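Local structure of C.Elegans p53 tumor suppressor-like transcription factor (1T4W) at residues A[55-60]-A[158-163]; A[106-111]-A[123-128]. The protein activates transcription through a p53-like, zinc-containing DNA-binding domain, the part modelled here, and promotes apoptosis in response to DNA damage and other stress. All blocks are in the same frame, centred on the assembly; numbering follows the deposited sequence.

How the interactions relate
From the N terminus, the chain enters interaction 1 at 55-60, the start of strand 57-65. It then runs past the zinc-binding residues Cys85 and His88 to 106-111, turns through a hairpin of strands 109-113 and 119-123, and closes interaction 2 at 123-128. Only after Cys139 and Cys143 does it reach 158-163 and close interaction 1, so interaction 2 is nested inside that larger loop. Both contacts reach the same sheet, their centres about 10 Å apart. Met124 joins them: its N probably hydrogen-bonds Leu56 O, and its CE packs against Leu159 CD1. Together they tie one outermost strand, 109-113, through 119-123 and 57-65, to 152-160.

Interaction 1: residues A[55-60]-A[158-163]; sequences NLSLRI and FLDDEN
The guanidinium of Arg59 has Phe158 CB over one face, 3.4 Å above its plane and toward the rim, and the carboxylate of Asp160 at its edge. Guanidinium and phenyl planes are only 8° apart, but the side chains pass at a slant and Arg59 NH1 comes obliquely to the ring. The carboxylate is gripped side-on in a salt bridge: Arg59 NE reaches Asp160 OD2 at 2.6 Å, and Arg59 NH2 reaches Asp160 OD1 at 2.9 Å on its syn lone pair. A bend in the arginine at chi3 (-66°) puts NE toward Asp160. Water 1 donates to Asp160 OD2 and also bonds Ser57 OG, giving that carboxylate oxygen a second partner.

The backbones pair antiparallel. Ser57 and Asp160 exchange two N-H...O bonds, as do Arg59 and Phe158, with Leu58 and Leu159 the non-hydrogen-bonded pair between them. Those two leucines point to the other face of the sheet, where the Leu56 side chain crosses that of Leu159 at about a right angle, Leu56 CD1 pressing on Leu159 CD2 at 3.5 Å, a tight fit.

Strands 57-65 and 152-160 are adjacent in the larger sheet of the p53-like beta-sandwich; strand 119-123 flanks the first, and strand 166-177, whose Glu166 touches Arg59, Phe158 and Asp160, flanks the second.

Interaction 2: residues A[106-111]-A[123-128]; sequences SEHEFS and IMYPGA
His108 and Met124 meet through the face of the imidazole. With Met124 CG anti to its own carbonyl carbon (chi1 -57°), that atom sits almost exactly above the ring centre, a CH-pi contact of 3.7 Å to the centroid and 7° off the normal; Met124 SD follows at 3.8 Å from the same centroid, a sulfur-aromatic contact shifted toward NE2 and CD2. Glu107 CG covers the opposite face. At the imidazole edge, Tyr125 CE2 meets His108 CE1 at 3.6 Å, the two ring planes inclined at 52°.

Van der Waals contacts add Ile123 CD1 against Phe110 CA at 4.0 Å, and within 123-128 a type II turn from Tyr125 to Ala128 carries Ala128 CB back over one face of the tyrosine ring.

Direct backbone bonding is slight: Ile123 N donates to Glu109 O at 2.7 Å. The other side of the same pair is closed by water 4, which accepts from Glu109 N and donates to Ile123 O.

The polar end of His108 is directed by Gln130, whose O takes the hydrogen bond from NE2; water 3 is a weak further acceptor and also bonds Tyr125 OH. NE2 therefore carries a proton, and its bond to Gln130, with Met124 and Glu107 on the two faces, should limit the ring's rotation.

Interaction 1: residues A[55-60]-A[158-163]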
# COMPACT_ATOMS: atom_id res chain seq x y z
N ASN A 55 13.72 -15.26 -10.87
CA ASN A 55 12.52 -15.63 -10.17
C ASN A 55 12.42 -14.48 -9.17
O ASN A 55 13.35 -14.22 -8.44
CB ASN A 55 12.73 -16.94 -9.44
CG ASN A 55 11.44 -17.69 -9.26
OD1 ASN A 55 10.46 -17.13 -8.77
ND2 ASN A 55 11.43 -18.95 -9.68
N LEU A 56 11.29 -13.79 -9.15
CA LEU A 56 11.14 -12.66 -8.25
C LEU A 56 10.02 -12.80 -7.24
O LEU A 56 9.17 -13.67 -7.36
CB LEU A 56 10.91 -11.38 -9.06
CG LEU A 56 11.99 -11.02 -10.10
CD1 LEU A 56 11.75 -9.64 -10.66
CD2 LEU A 56 13.34 -11.07 -9.43
N SER A 57 10.07 -11.96 -6.21
CA SER A 57 9.02 -11.92 -5.20
C SER A 57 8.66 -10.45 -4.95
O SER A 57 9.46 -9.54 -5.20
CB SER A 57 9.48 -12.60 -3.90
OG SER A 57 10.65 -12.00 -3.39
N LEU A 58 7.43 -10.21 -4.51
CA LEU A 58 6.99 -8.85 -4.25
C LEU A 58 6.56 -8.74 -2.78
O LEU A 58 5.71 -9.49 -2.32
CB LEU A 58 5.82 -8.48 -5.14
CG LEU A 58 5.40 -7.00 -5.04
CD1 LEU A 58 6.34 -6.11 -5.86
CD2 LEU A 58 3.99 -6.85 -5.56
N ARG A 59 7.17 -7.81 -2.06
CA ARG A 59 6.81 -7.60 -0.66
C ARG A 59 5.87 -6.40 -0.58
O ARG A 59 6.08 -5.39 -1.26
CB ARG A 59 8.06 -7.37 0.20
CG ARG A 59 8.82 -8.65 0.55
CD ARG A 59 10.09 -8.36 1.40
NE ARG A 59 11.12 -7.61 0.65
CZ ARG A 59 11.47 -6.35 0.90
NH1 ARG A 59 10.87 -5.66 1.86
NH2 ARG A 59 12.45 -5.78 0.21
N ILE A 60 4.85 -6.51 0.26
CA ILE A 60 3.86 -5.46 0.44
C ILE A 60 3.81 -5.07 1.92
O ILE A 60 3.60 -5.92 2.78
CB ILE A 60 2.45 -5.94 0.02
CG1 ILE A 60 2.48 -6.44 -1.43
CG2 ILE A 60 1.44 -4.80 0.19
CD1 ILE A 60 1.33 -7.38 -1.76
N PHE A 158 7.96 -3.76 -2.83
CA PHE A 158 9.37 -3.98 -3.16
C PHE A 158 9.48 -5.21 -4.03
O PHE A 158 8.83 -6.24 -3.76
CB PHE A 158 10.17 -4.22 -1.87
CG PHE A 158 10.08 -3.09 -0.88
CD1 PHE A 158 10.95 -2.01 -0.95
CD2 PHE A 158 9.05 -3.07 0.06
CE1 PHE A 158 10.81 -0.90 -0.07
CE2 PHE A 158 8.90 -1.98 0.93
CZ PHE A 158 9.77 -0.89 0.86
N LEU A 159 10.27 -5.09 -5.09
CA LEU A 159 10.49 -6.24 -5.96
C LEU A 159 11.87 -6.75 -5.56
O LEU A 159 12.85 -6.00 -5.63
CB LEU A 159 10.48 -5.82 -7.43
CG LEU A 159 10.43 -7.01 -8.42
CD1 LEU A 159 9.12 -7.76 -8.26
CD2 LEU A 159 10.57 -6.50 -9.84
N ASP A 160 11.95 -8.01 -5.11
CA ASP A 160 13.23 -8.60 -4.70
C ASP A 160 13.71 -9.66 -5.68
O ASP A 160 12.89 -10.38 -6.28
CB ASP A 160 13.13 -9.32 -3.37
CG ASP A 160 12.93 -8.38 -2.18
OD1 ASP A 160 13.17 -7.16 -2.26
OD2 ASP A 160 12.52 -8.92 -1.14
N ASP A 161 15.03 -9.79 -5.82
CA ASP A 161 15.59 -10.83 -6.69
C ASP A 161 15.64 -12.13 -5.88
O ASP A 161 15.15 -12.19 -4.75
CB ASP A 161 16.98 -10.45 -7.19
CG ASP A 161 18.02 -10.38 -6.08
OD1 ASP A 161 17.77 -10.83 -4.95
OD2 ASP A 161 19.11 -9.86 -6.37
N GLU A 162 16.23 -13.18 -6.45
CA GLU A 162 16.32 -14.48 -5.78
C GLU A 162 17.12 -14.46 -4.48
O GLU A 162 16.86 -15.23 -3.56
CB GLU A 162 16.93 -15.54 -6.71
CG GLU A 162 16.34 -15.56 -8.10
CD GLU A 162 16.65 -14.29 -8.86
OE1 GLU A 162 17.84 -13.98 -9.07
OE2 GLU A 162 15.69 -13.58 -9.25
N ASN A 163 18.11 -13.58 -4.40
CA ASN A 163 18.93 -13.49 -3.20
C ASN A 163 18.33 -12.61 -2.12
O ASN A 163 18.93 -12.42 -1.05
CB ASN A 163 20.33 -13.01 -3.59
CG ASN A 163 21.03 -13.99 -4.50
OD1 ASN A 163 21.64 -13.60 -5.50
ND2 ASN A 163 20.94 -15.27 -4.17
O HOH W 1 11.04 -11.41 -0.91
O HOH W 2 12.80 -13.33 -4.04

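Interaction 2: residues A[106-111]-A[123-128]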
# COMPACT_ATOMS: atom_id res chain seq x y z
N SER A 106 -5.78 -12.46 -4.83
CA SER A 106 -4.44 -12.29 -5.36
C SER A 106 -4.23 -13.30 -6.46
O SER A 106 -4.45 -14.51 -6.25
CB SER A 106 -3.39 -12.53 -4.27
OG SER A 106 -2.08 -12.40 -4.81
N GLU A 107 -3.79 -12.81 -7.61
CA GLU A 107 -3.53 -13.69 -8.74
C GLU A 107 -2.28 -14.50 -8.40
O GLU A 107 -2.13 -15.63 -8.84
CB GLU A 107 -3.30 -12.88 -10.03
CG GLU A 107 -2.04 -12.02 -9.97
CD GLU A 107 -1.61 -11.51 -11.34
OE1 GLU A 107 -1.59 -12.31 -12.31
OE2 GLU A 107 -1.27 -10.32 -11.45
N HIS A 108 -1.39 -13.93 -7.59
CA HIS A 108 -0.16 -14.60 -7.18
C HIS A 108 -0.23 -15.29 -5.84
O HIS A 108 -0.97 -14.87 -4.93
CB HIS A 108 1.00 -13.60 -7.16
CG HIS A 108 1.38 -13.11 -8.52
ND1 HIS A 108 1.85 -13.95 -9.50
CD2 HIS A 108 1.38 -11.87 -9.06
CE1 HIS A 108 2.13 -13.25 -10.59
NE2 HIS A 108 1.85 -11.98 -10.35
N GLU A 109 0.53 -16.37 -5.70
CA GLU A 109 0.59 -17.09 -4.44
C GLU A 109 1.29 -16.13 -3.49
O GLU A 109 2.15 -15.36 -3.93
CB GLU A 109 1.46 -18.35 -4.60
CG GLU A 109 1.91 -18.97 -3.28
CD GLU A 109 2.89 -20.12 -3.47
OE1 GLU A 109 3.24 -20.45 -4.63
OE2 GLU A 109 3.31 -20.70 -2.46
N PHE A 110 0.94 -16.16 -2.20
CA PHE A 110 1.60 -15.25 -1.25
C PHE A 110 1.76 -15.92 0.11
O PHE A 110 1.11 -16.93 0.38
CB PHE A 110 0.80 -13.95 -1.08
CG PHE A 110 -0.57 -14.15 -0.48
CD1 PHE A 110 -0.75 -14.16 0.91
CD2 PHE A 110 -1.68 -14.34 -1.30
CE1 PHE A 110 -2.03 -14.36 1.47
CE2 PHE A 110 -2.96 -14.54 -0.76
CZ PHE A 110 -3.13 -14.55 0.63
N SER A 111 2.64 -15.36 0.92
CA SER A 111 2.90 -15.83 2.28
C SER A 111 2.97 -14.56 3.13
O SER A 111 3.05 -13.45 2.60
CB SER A 111 4.23 -16.57 2.39
OG SER A 111 5.32 -15.69 2.12
N ILE A 123 4.73 -14.68 -4.25
CA ILE A 123 5.72 -15.53 -4.92
C ILE A 123 5.35 -15.54 -6.38
O ILE A 123 4.25 -15.96 -6.75
CB ILE A 123 5.71 -16.98 -4.39
CG1 ILE A 123 6.28 -17.03 -2.97
CG2 ILE A 123 6.54 -17.86 -5.29
CD1 ILE A 123 5.38 -16.44 -1.90
N MET A 124 6.26 -15.07 -7.21
CA MET A 124 5.98 -15.03 -8.63
C MET A 124 6.84 -15.96 -9.46
O MET A 124 7.40 -16.92 -8.94
CB MET A 124 6.10 -13.60 -9.09
CG MET A 124 5.13 -12.77 -8.24
SD MET A 124 4.99 -11.09 -8.76
CE MET A 124 6.69 -10.57 -8.49
N TYR A 125 6.93 -15.69 -10.75
CA TYR A 125 7.69 -16.56 -11.62
C TYR A 125 8.47 -15.72 -12.60
O TYR A 125 8.10 -14.57 -12.87
CB TYR A 125 6.72 -17.48 -12.36
CG TYR A 125 5.60 -16.70 -13.00
CD1 TYR A 125 5.77 -16.08 -14.24
CD2 TYR A 125 4.39 -16.51 -12.33
CE1 TYR A 125 4.76 -15.29 -14.79
CE2 TYR A 125 3.38 -15.73 -12.87
CZ TYR A 125 3.56 -15.12 -14.10
OH TYR A 125 2.56 -14.35 -14.63
N PRO A 126 9.56 -16.28 -13.16
CA PRO A 126 10.38 -15.55 -14.12
C PRO A 126 9.46 -15.04 -15.20
O PRO A 126 8.55 -15.75 -15.63
CB PRO A 126 11.35 -16.62 -14.63
CG PRO A 126 11.46 -17.55 -13.45
CD PRO A 126 10.03 -17.67 -13.02
N GLY A 127 9.70 -13.81 -15.62
CA GLY A 127 8.88 -13.22 -16.66
C GLY A 127 7.65 -12.47 -16.17
O GLY A 127 7.03 -11.76 -16.95
N ALA A 128 7.27 -12.61 -14.90
CA ALA A 128 6.09 -11.88 -14.43
C ALA A 128 6.42 -10.39 -14.45
O ALA A 128 7.53 -9.99 -14.09
CB ALA A 128 5.70 -12.34 -13.02
O HOH W 3 1.62 -11.61 -13.55
O HOH W 4 2.21 -17.18 -7.82